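Local coordinates for protein LacI family sugar-binding transcriptional regulator (Enterococcus faecalis V583, PDB 4RK0) that binds ribose in the cleft between its two lobes and probably acts as a sugar-responsive DNA-binding transcriptional repressor of the LacI family, at residues Pro15-Pro20 with Gln24-Ile29; Thr180-Ile185 with Phe191-Gly196. One frame throughout, in Å; residues are numbered along the deposited sequence.

Contact 1 (Pro15-Pro20 with Gln24-Ile29). With RIB (alpha-D-ribofuranose), chain E.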
ATOM      1  N   PRO A  15      12.399   0.077   1.390  1.00 28.36           N
ATOM      2  CA  PRO A  15      12.482  -1.144   0.611  1.00 41.85           C
ATOM      3  C   PRO A  15      11.437  -1.234  -0.477  1.00 37.99           C
ATOM      4  O   PRO A  15      11.754  -1.704  -1.558  1.00 41.71           O
ATOM      5  CB  PRO A  15      12.291  -2.244   1.659  1.00 29.87           C
ATOM      6  CG  PRO A  15      12.785  -1.642   2.929  1.00 29.78           C
ATOM      7  CD  PRO A  15      12.362  -0.198   2.837  1.00 23.55           C
ATOM      8  N   ASP A  16      10.203  -0.818  -0.179  1.00 33.00           N
ATOM      9  CA  ASP A  16       9.114  -0.841  -1.138  1.00 27.11           C
ATOM     10  C   ASP A  16       7.974   0.049  -0.652  1.00 38.82           C
ATOM     11  O   ASP A  16       7.990   0.515   0.481  1.00 42.89           O
ATOM     12  CB  ASP A  16       8.631  -2.263  -1.398  1.00 38.71           C
ATOM     13  CG  ASP A  16       7.845  -2.828  -0.243  1.00 49.26           C
ATOM     14  OD1 ASP A  16       6.848  -2.190   0.177  1.00 52.08           O
ATOM     15  OD2 ASP A  16       8.233  -3.888   0.261  1.00 43.88           O
ATOM     16  N   ILE A  17       6.984   0.285  -1.505  1.00 34.66           N
ATOM     17  CA  ILE A  17       5.802   1.037  -1.095  1.00 42.59           C
ATOM     18  C   ILE A  17       4.515   0.222  -1.212  1.00 35.23           C
ATOM     19  O   ILE A  17       3.434   0.703  -0.891  1.00 37.73           O
ATOM     20  CB  ILE A  17       5.653   2.341  -1.901  1.00 32.08           C
ATOM     21  CG1 ILE A  17       5.719   2.090  -3.417  1.00 43.05           C
ATOM     22  CG2 ILE A  17       6.744   3.310  -1.474  1.00 45.04           C
ATOM     23  CD1 ILE A  17       5.117   3.206  -4.244  1.00 68.32           C
ATOM     24  N   THR A  18       4.641  -1.007  -1.650  1.00 29.01           N
ATOM     25  CA  THR A  18       3.474  -1.862  -1.810  1.00 33.15           C
ATOM     26  C   THR A  18       3.113  -2.552  -0.506  1.00 36.29           C
ATOM     27  O   THR A  18       1.960  -2.941  -0.316  1.00 36.52           O
ATOM     28  CB  THR A  18       3.713  -2.940  -2.856  1.00 41.93           C
ATOM     29  OG1 THR A  18       4.936  -3.608  -2.569  1.00 38.40           O
ATOM     30  CG2 THR A  18       3.794  -2.330  -4.231  1.00 77.97           C
ATOM     31  N   ASN A  19       4.090  -2.703   0.393  1.00 28.30           N
ATOM     32  CA  ASN A  19       3.821  -3.282   1.689  1.00 25.32           C
ATOM     33  C   ASN A  19       3.111  -2.176   2.475  1.00 29.73           C
ATOM     34  O   ASN A  19       3.658  -1.074   2.637  1.00 29.75           O
ATOM     35  CB  ASN A  19       5.126  -3.659   2.359  1.00 28.52           C
ATOM     36  CG  ASN A  19       4.945  -4.204   3.746  1.00 31.17           C
ATOM     37  OD1 ASN A  19       3.908  -4.072   4.385  1.00 28.30           O
ATOM     38  ND2 ASN A  19       5.996  -4.813   4.236  1.00 29.77           N
ATOM     39  N   PRO A  20       1.878  -2.425   2.906  1.00 28.14           N
ATOM     40  CA  PRO A  20       1.155  -1.378   3.671  1.00 30.36           C
ATOM     41  C   PRO A  20       1.983  -0.815   4.839  1.00 28.31           C
ATOM     42  O   PRO A  20       1.768   0.326   5.231  1.00 24.26           O
ATOM     43  CB  PRO A  20      -0.094  -2.093   4.206  1.00 34.44           C
ATOM     44  CG  PRO A  20      -0.150  -3.401   3.536  1.00 36.78           C
ATOM     45  CD  PRO A  20       1.129  -3.691   2.815  1.00 33.33           C
ATOM     46  N   GLN A  24       2.397   3.296   5.268  1.00 25.37           N
ATOM     47  CA  GLN A  24       1.986   4.020   6.470  1.00 30.49           C
ATOM     48  C   GLN A  24       3.161   4.738   7.085  1.00 29.43           C
ATOM     49  O   GLN A  24       3.009   5.810   7.651  1.00 25.12           O
ATOM     50  CB  GLN A  24       1.352   3.072   7.474  1.00 33.36           C
ATOM     51  CG  GLN A  24      -0.054   2.648   7.134  1.00 41.26           C
ATOM     52  CD  GLN A  24      -1.068   3.785   7.191  1.00 46.29           C
ATOM     53  OE1 GLN A  24      -0.778   4.897   7.628  1.00 34.92           O
ATOM     54  NE2 GLN A  24      -2.274   3.499   6.727  1.00 54.11           N
ATOM     55  N   LEU A  25       4.353   4.160   6.988  1.00 26.94           N
ATOM     56  CA  LEU A  25       5.580   4.905   7.358  1.00 25.65           C
ATOM     57  C   LEU A  25       5.681   6.222   6.603  1.00 24.18           C
ATOM     58  O   LEU A  25       5.954   7.319   7.193  1.00 25.18           O
ATOM     59  CB  LEU A  25       6.815   4.013   7.133  1.00 23.46           C
ATOM     60  CG  LEU A  25       8.184   4.609   7.464  1.00 34.12           C
ATOM     61  CD1 LEU A  25       8.304   4.843   8.954  1.00 30.30           C
ATOM     62  CD2 LEU A  25       9.268   3.644   6.997  1.00 39.18           C
ATOM     63  N   ILE A  26       5.481   6.161   5.296  1.00 28.56           N
ATOM     64  CA  ILE A  26       5.541   7.352   4.476  1.00 24.28           C
ATOM     65  C   ILE A  26       4.468   8.391   4.900  1.00 32.33           C
ATOM     66  O   ILE A  26       4.785   9.553   5.055  1.00 28.50           O
ATOM     67  CB  ILE A  26       5.484   7.027   2.969  1.00 25.30           C
ATOM     68  CG1 ILE A  26       6.821   6.401   2.517  1.00 31.46           C
ATOM     69  CG2 ILE A  26       5.185   8.263   2.145  1.00 25.81           C
ATOM     70  CD1 ILE A  26       6.671   5.492   1.328  1.00 45.96           C
ATOM     71  N   ARG A  27       3.221   7.982   5.091  1.00 24.85           N
ATOM     72  CA  ARG A  27       2.221   8.915   5.630  1.00 23.96           C
ATOM     73  C   ARG A  27       2.645   9.583   6.929  1.00 27.77           C
ATOM     74  O   ARG A  27       2.393  10.763   7.136  1.00 30.73           O
ATOM     75  CB  ARG A  27       0.896   8.169   5.892  1.00 28.32           C
ATOM     76  CG  ARG A  27       0.195   7.762   4.642  1.00 38.38           C
ATOM     77  CD  ARG A  27      -1.208   7.261   4.923  1.00 46.79           C
ATOM     78  NE  ARG A  27      -2.043   8.281   5.549  1.00 39.12           N
ATOM     79  CZ  ARG A  27      -2.416   8.308   6.830  1.00 31.92           C
ATOM     80  NH1 ARG A  27      -2.045   7.374   7.699  1.00 33.46           N
ATOM     81  NH2 ARG A  27      -3.184   9.300   7.245  1.00 37.08           N
ATOM     82  N   GLY A  28       3.233   8.805   7.822  1.00 27.68           N
ATOM     83  CA  GLY A  28       3.752   9.330   9.083  1.00 28.79           C
ATOM     84  C   GLY A  28       4.760  10.430   8.837  1.00 41.20           C
ATOM     85  O   GLY A  28       4.650  11.516   9.384  1.00 30.53           O
ATOM     86  N   ILE A  29       5.714  10.168   7.958  1.00 34.60           N
ATOM     87  CA  ILE A  29       6.718  11.176   7.577  1.00 30.46           C
ATOM     88  C   ILE A  29       6.088  12.376   6.891  1.00 35.70           C
ATOM     89  O   ILE A  29       6.381  13.541   7.252  1.00 33.95           O
ATOM     90  CB  ILE A  29       7.776  10.557   6.636  1.00 29.43           C
ATOM     91  CG1 ILE A  29       8.613   9.518   7.368  1.00 29.25           C
ATOM     92  CG2 ILE A  29       8.654  11.616   5.971  1.00 29.04           C
ATOM     93  CD1 ILE A  29       9.359   8.565   6.424  1.00 39.62           C
TER
HETATM   94  O5  RIB E 401       6.313  -5.790   7.084  1.00 29.42           O
HETATM   95  C5  RIB E 401       7.469  -5.234   6.476  1.00 42.42           C
HETATM   96  C4  RIB E 401       8.576  -5.575   7.376  1.00 60.23           C
HETATM   97  O4  RIB E 401       9.887  -5.217   6.866  1.00 31.87           O
HETATM   98  C3  RIB E 401       8.088  -4.771   8.564  1.00 24.60           C
HETATM   99  O3  RIB E 401       7.873  -5.778   9.556  1.00 23.42           O
HETATM  100  C2  RIB E 401       9.240  -3.777   8.733  1.00 23.02           C
HETATM  101  O2  RIB E 401       9.664  -3.690  10.071  1.00 22.43           O
HETATM  102  C1  RIB E 401      10.325  -4.136   7.702  1.00 43.37           C
HETATM  103  O1  RIB E 401      11.606  -4.272   8.292  1.00 33.90           O
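Pro20 O receives the backbone N-H of Gln24 (O to N 3.0 Å, N-H...O angle 155°), an i to i+4 bond of the first helical turn, which Pro20 begins. Ile17 CA is 8.4 Å from Ile26 CA. Two methyl groups bridge the gap: Ile17 CG2 meets Ile26 CD1 at 3.6 Å, the two side chains lying at a slant to each other. With Ile26 CG1 anti to the carbonyl carbon (chi1 -73°), the outer methyl of that chain is carried to the loop. Gln24 CG, beside its own backbone N (chi1 -76°), lies 3.5 Å from Pro20 O; the bend at chi2 then turns the amide, whose OE1 takes Arg27 NH1 on a lone pair at 2.8 Å, with OE1 in the guanidinium plane. The loop is folded on itself by an Asx motif: Asp16 OD1 accepts the N-H of Asn19 at 2.8 Å, from above the carboxylate plane. That bond ties down the N-cap residue, whose OD1 caps Phe21 N; Asn19 is one of the residues lining the ribose pocket, and Asp94, Arg143 and Asp214 are among those that hydrogen-bond the sugar. Ile26 of the second subunit packs against Ile17 and Thr18 of that subunit against Gln24, so the loop and helix also form part of the dimer interface. Within the chain, the loop links strand 9-14 to helix 20-35, with Ile26 reaching Leu40 and Leu42 of strand 39-44 and Gln24 touching Val233 of helix 233-249.

Contact 2 (Thr180-Ile185 with Phe191-Gly196); sequences TGIFAI and FGLYRG
Leu193 points from its helix toward the strand, and a single methyl does the touching: CD1 approaches Ile182 CG2 at 3.6 Å and Ala184 CB at 4.0 Å. Ile182 and Ala184 are two apart on strand 181-184, so both project from the same side of the sheet, and the leucine methyl reaches both. Phe183, between them, turns to the other side, where its ring meets that of Phe147 with the planes about 15° apart. Leucine and isoleucine lie aslant to each other. In Ile182 the branch methyl CG2 stands anti to the backbone N, leaving CG1 beside that N (chi1 -54°), and it is CG2 that faces the leucine. Leu193 has an extended outer torsion (chi2 176°), which carries CD1 across to the strand, while the backbones remain well separated: Ala184 CA and Leu193 CA are 8.4 Å apart. Contact across the two segments is entirely apolar, made by three buried residues. This is the strand-to-helix half of a beta-alpha-beta unit in the Periplasmic binding protein-like domain, helix 187-199 covering one face of the parallel sheet before the chain returns as strand 209-211. Ile210 on that neighbouring strand touches both Ile182 and Leu193, Val131 of strand 127-132 packs on Ile182, and Val171 and Ile174 of helix 164-175 also touch Leu193.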
ATOM      1  N   THR A 180       2.040 -27.061  14.623  1.00 30.88           N
ATOM      2  CA  THR A 180       0.659 -26.671  14.854  1.00 30.18           C
ATOM      3  C   THR A 180       0.481 -25.159  14.917  1.00 32.16           C
ATOM      4  O   THR A 180      -0.631 -24.661  14.821  1.00 30.28           O
ATOM      5  CB  THR A 180       0.170 -27.309  16.172  1.00 33.64           C
ATOM      6  OG1 THR A 180       0.994 -26.848  17.272  1.00 30.63           O
ATOM      7  CG2 THR A 180       0.275 -28.817  16.060  1.00 42.54           C
ATOM      8  N   GLY A 181       1.578 -24.429  15.067  1.00 29.87           N
ATOM      9  CA  GLY A 181       1.555 -22.982  15.264  1.00 26.90           C
ATOM     10  C   GLY A 181       2.597 -22.357  14.360  1.00 29.25           C
ATOM     11  O   GLY A 181       3.664 -22.893  14.200  1.00 26.61           O
ATOM     12  N   ILE A 182       2.308 -21.201  13.785  1.00 26.39           N
ATOM     13  CA  ILE A 182       3.237 -20.606  12.848  1.00 28.18           C
ATOM     14  C   ILE A 182       3.416 -19.162  13.232  1.00 26.75           C
ATOM     15  O   ILE A 182       2.427 -18.459  13.427  1.00 28.29           O
ATOM     16  CB  ILE A 182       2.734 -20.679  11.385  1.00 24.43           C
ATOM     17  CG1 ILE A 182       2.392 -22.102  10.987  1.00 26.28           C
ATOM     18  CG2 ILE A 182       3.733 -20.064  10.412  1.00 24.89           C
ATOM     19  CD1 ILE A 182       1.419 -22.167   9.813  1.00 28.71           C
ATOM     20  N   PHE A 183       4.677 -18.737  13.400  1.00 24.10           N
ATOM     21  CA  PHE A 183       5.005 -17.301  13.538  1.00 26.08           C
ATOM     22  C   PHE A 183       5.458 -16.772  12.195  1.00 31.94           C
ATOM     23  O   PHE A 183       6.543 -17.113  11.736  1.00 25.07           O
ATOM     24  CB  PHE A 183       6.094 -17.085  14.651  1.00 20.84           C
ATOM     25  CG  PHE A 183       6.529 -15.662  14.860  1.00 26.53           C
ATOM     26  CD1 PHE A 183       5.691 -14.575  14.646  1.00 22.98           C
ATOM     27  CD2 PHE A 183       7.830 -15.411  15.343  1.00 32.14           C
ATOM     28  CE1 PHE A 183       6.136 -13.281  14.862  1.00 24.49           C
ATOM     29  CE2 PHE A 183       8.269 -14.134  15.565  1.00 24.18           C
ATOM     30  CZ  PHE A 183       7.429 -13.047  15.340  1.00 26.39           C
ATOM     31  N   ALA A 184       4.626 -15.942  11.554  1.00 21.96           N
ATOM     32  CA  ALA A 184       4.973 -15.316  10.312  1.00 28.22           C
ATOM     33  C   ALA A 184       5.672 -14.013  10.635  1.00 30.77           C
ATOM     34  O   ALA A 184       5.131 -13.192  11.369  1.00 27.78           O
ATOM     35  CB  ALA A 184       3.739 -15.054   9.477  1.00 27.93           C
ATOM     36  N   ILE A 185       6.867 -13.810  10.081  1.00 24.54           N
ATOM     37  CA  ILE A 185       7.706 -12.705  10.541  1.00 22.89           C
ATOM     38  C   ILE A 185       7.210 -11.357  10.058  1.00 24.00           C
ATOM     39  O   ILE A 185       7.652 -10.326  10.547  1.00 27.49           O
ATOM     40  CB  ILE A 185       9.196 -12.955  10.218  1.00 22.60           C
ATOM     41  CG1 ILE A 185      10.074 -12.610  11.401  1.00 29.74           C
ATOM     42  CG2 ILE A 185       9.615 -12.198   8.998  1.00 26.52           C
ATOM     43  CD1 ILE A 185      10.027 -13.636  12.480  1.00 38.14           C
ATOM     44  N   PHE A 191      -0.453 -13.428   5.299  1.00 23.91           N
ATOM     45  CA  PHE A 191      -1.518 -13.435   4.275  1.00 25.42           C
ATOM     46  C   PHE A 191      -1.260 -14.499   3.220  1.00 21.60           C
ATOM     47  O   PHE A 191      -2.202 -15.169   2.721  1.00 24.64           O
ATOM     48  CB  PHE A 191      -1.735 -12.066   3.626  1.00 25.32           C
ATOM     49  CG  PHE A 191      -2.048 -10.965   4.596  1.00 27.44           C
ATOM     50  CD1 PHE A 191      -2.696 -11.225   5.811  1.00 23.06           C
ATOM     51  CD2 PHE A 191      -1.671  -9.664   4.304  1.00 24.00           C
ATOM     52  CE1 PHE A 191      -2.959 -10.208   6.716  1.00 24.44           C
ATOM     53  CE2 PHE A 191      -1.923  -8.653   5.208  1.00 24.36           C
ATOM     54  CZ  PHE A 191      -2.569  -8.930   6.412  1.00 22.65           C
ATOM     55  N   GLY A 192      -0.000 -14.723   2.911  1.00 23.46           N
ATOM     56  CA  GLY A 192       0.382 -15.748   1.937  1.00 26.70           C
ATOM     57  C   GLY A 192       0.067 -17.132   2.430  1.00 30.47           C
ATOM     58  O   GLY A 192      -0.460 -17.954   1.693  1.00 24.31           O
ATOM     59  N   LEU A 193       0.416 -17.380   3.687  1.00 24.44           N
ATOM     60  CA  LEU A 193       0.017 -18.591   4.410  1.00 21.41           C
ATOM     61  C   LEU A 193      -1.464 -18.860   4.364  1.00 23.73           C
ATOM     62  O   LEU A 193      -1.886 -19.997   4.034  1.00 24.69           O
ATOM     63  CB  LEU A 193       0.501 -18.543   5.865  1.00 26.89           C
ATOM     64  CG  LEU A 193       2.024 -18.439   6.063  1.00 27.54           C
ATOM     65  CD1 LEU A 193       2.365 -18.293   7.540  1.00 31.37           C
ATOM     66  CD2 LEU A 193       2.707 -19.649   5.512  1.00 26.32           C
ATOM     67  N   TYR A 194      -2.245 -17.851   4.705  1.00 23.78           N
ATOM     68  CA  TYR A 194      -3.716 -17.956   4.629  1.00 27.27           C
ATOM     69  C   TYR A 194      -4.154 -18.500   3.262  1.00 31.77           C
ATOM     70  O   TYR A 194      -4.934 -19.443   3.192  1.00 31.68           O
ATOM     71  CB  TYR A 194      -4.396 -16.608   4.832  1.00 27.90           C
ATOM     72  CG  TYR A 194      -4.725 -16.206   6.256  1.00 23.58           C
ATOM     73  CD1 TYR A 194      -3.805 -16.367   7.297  1.00 28.95           C
ATOM     74  CD2 TYR A 194      -5.935 -15.578   6.548  1.00 22.29           C
ATOM     75  CE1 TYR A 194      -4.116 -15.991   8.601  1.00 24.67           C
ATOM     76  CE2 TYR A 194      -6.254 -15.181   7.834  1.00 25.32           C
ATOM     77  CZ  TYR A 194      -5.341 -15.382   8.871  1.00 24.41           C
ATOM     78  OH  TYR A 194      -5.724 -14.964  10.136  1.00 25.23           O
ATOM     79  N   ARG A 195      -3.672 -17.888   2.185  1.00 25.71           N
ATOM     80  CA  ARG A 195      -4.054 -18.296   0.844  1.00 27.32           C
ATOM     81  C   ARG A 195      -3.611 -19.734   0.547  1.00 34.13           C
ATOM     82  O   ARG A 195      -4.376 -20.514   0.016  1.00 30.91           O
ATOM     83  CB  ARG A 195      -3.469 -17.331  -0.188  1.00 26.38           C
ATOM     84  CG  ARG A 195      -3.699 -17.722  -1.623  1.00 25.08           C
ATOM     85  CD  ARG A 195      -2.923 -16.843  -2.592  1.00 27.59           C
ATOM     86  NE  ARG A 195      -2.989 -17.333  -3.978  1.00 33.47           N
ATOM     87  CZ  ARG A 195      -2.182 -16.941  -4.972  1.00 41.02           C
ATOM     88  NH1 ARG A 195      -1.205 -16.055  -4.763  1.00 40.12           N
ATOM     89  NH2 ARG A 195      -2.328 -17.457  -6.191  1.00 41.94           N
ATOM     90  N   GLY A 196      -2.384 -20.094   0.881  1.00 22.88           N
ATOM     91  CA  GLY A 196      -1.911 -21.417   0.554  1.00 23.82           C
ATOM     92  C   GLY A 196      -2.618 -22.479   1.364  1.00 32.36           C
ATOM     93  O   GLY A 196      -2.966 -23.571   0.846  1.00 31.45           O
TER

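Contacts 1 and 2 each bring a helix back against the chain just ahead of it, but in different lobes, with centres about 22 Å apart. Contact 1 is partly buried and mixes chemistries: backbone bonding, an Asx motif and an apolar touch occur where the chain serves both the sugar and the subunit interface. Contact 2 is wholly buried aliphatic core, its strand lying in the four-stranded parallel sheet rather than the mixed one. Their elements nevertheless meet beside the cleft, where Asn19 and Pro20 touch Glu188 of helix 187-199, the helix of contact 2. Both also reach the second subunit, contact 2 through Phe191, which packs on Met218 there.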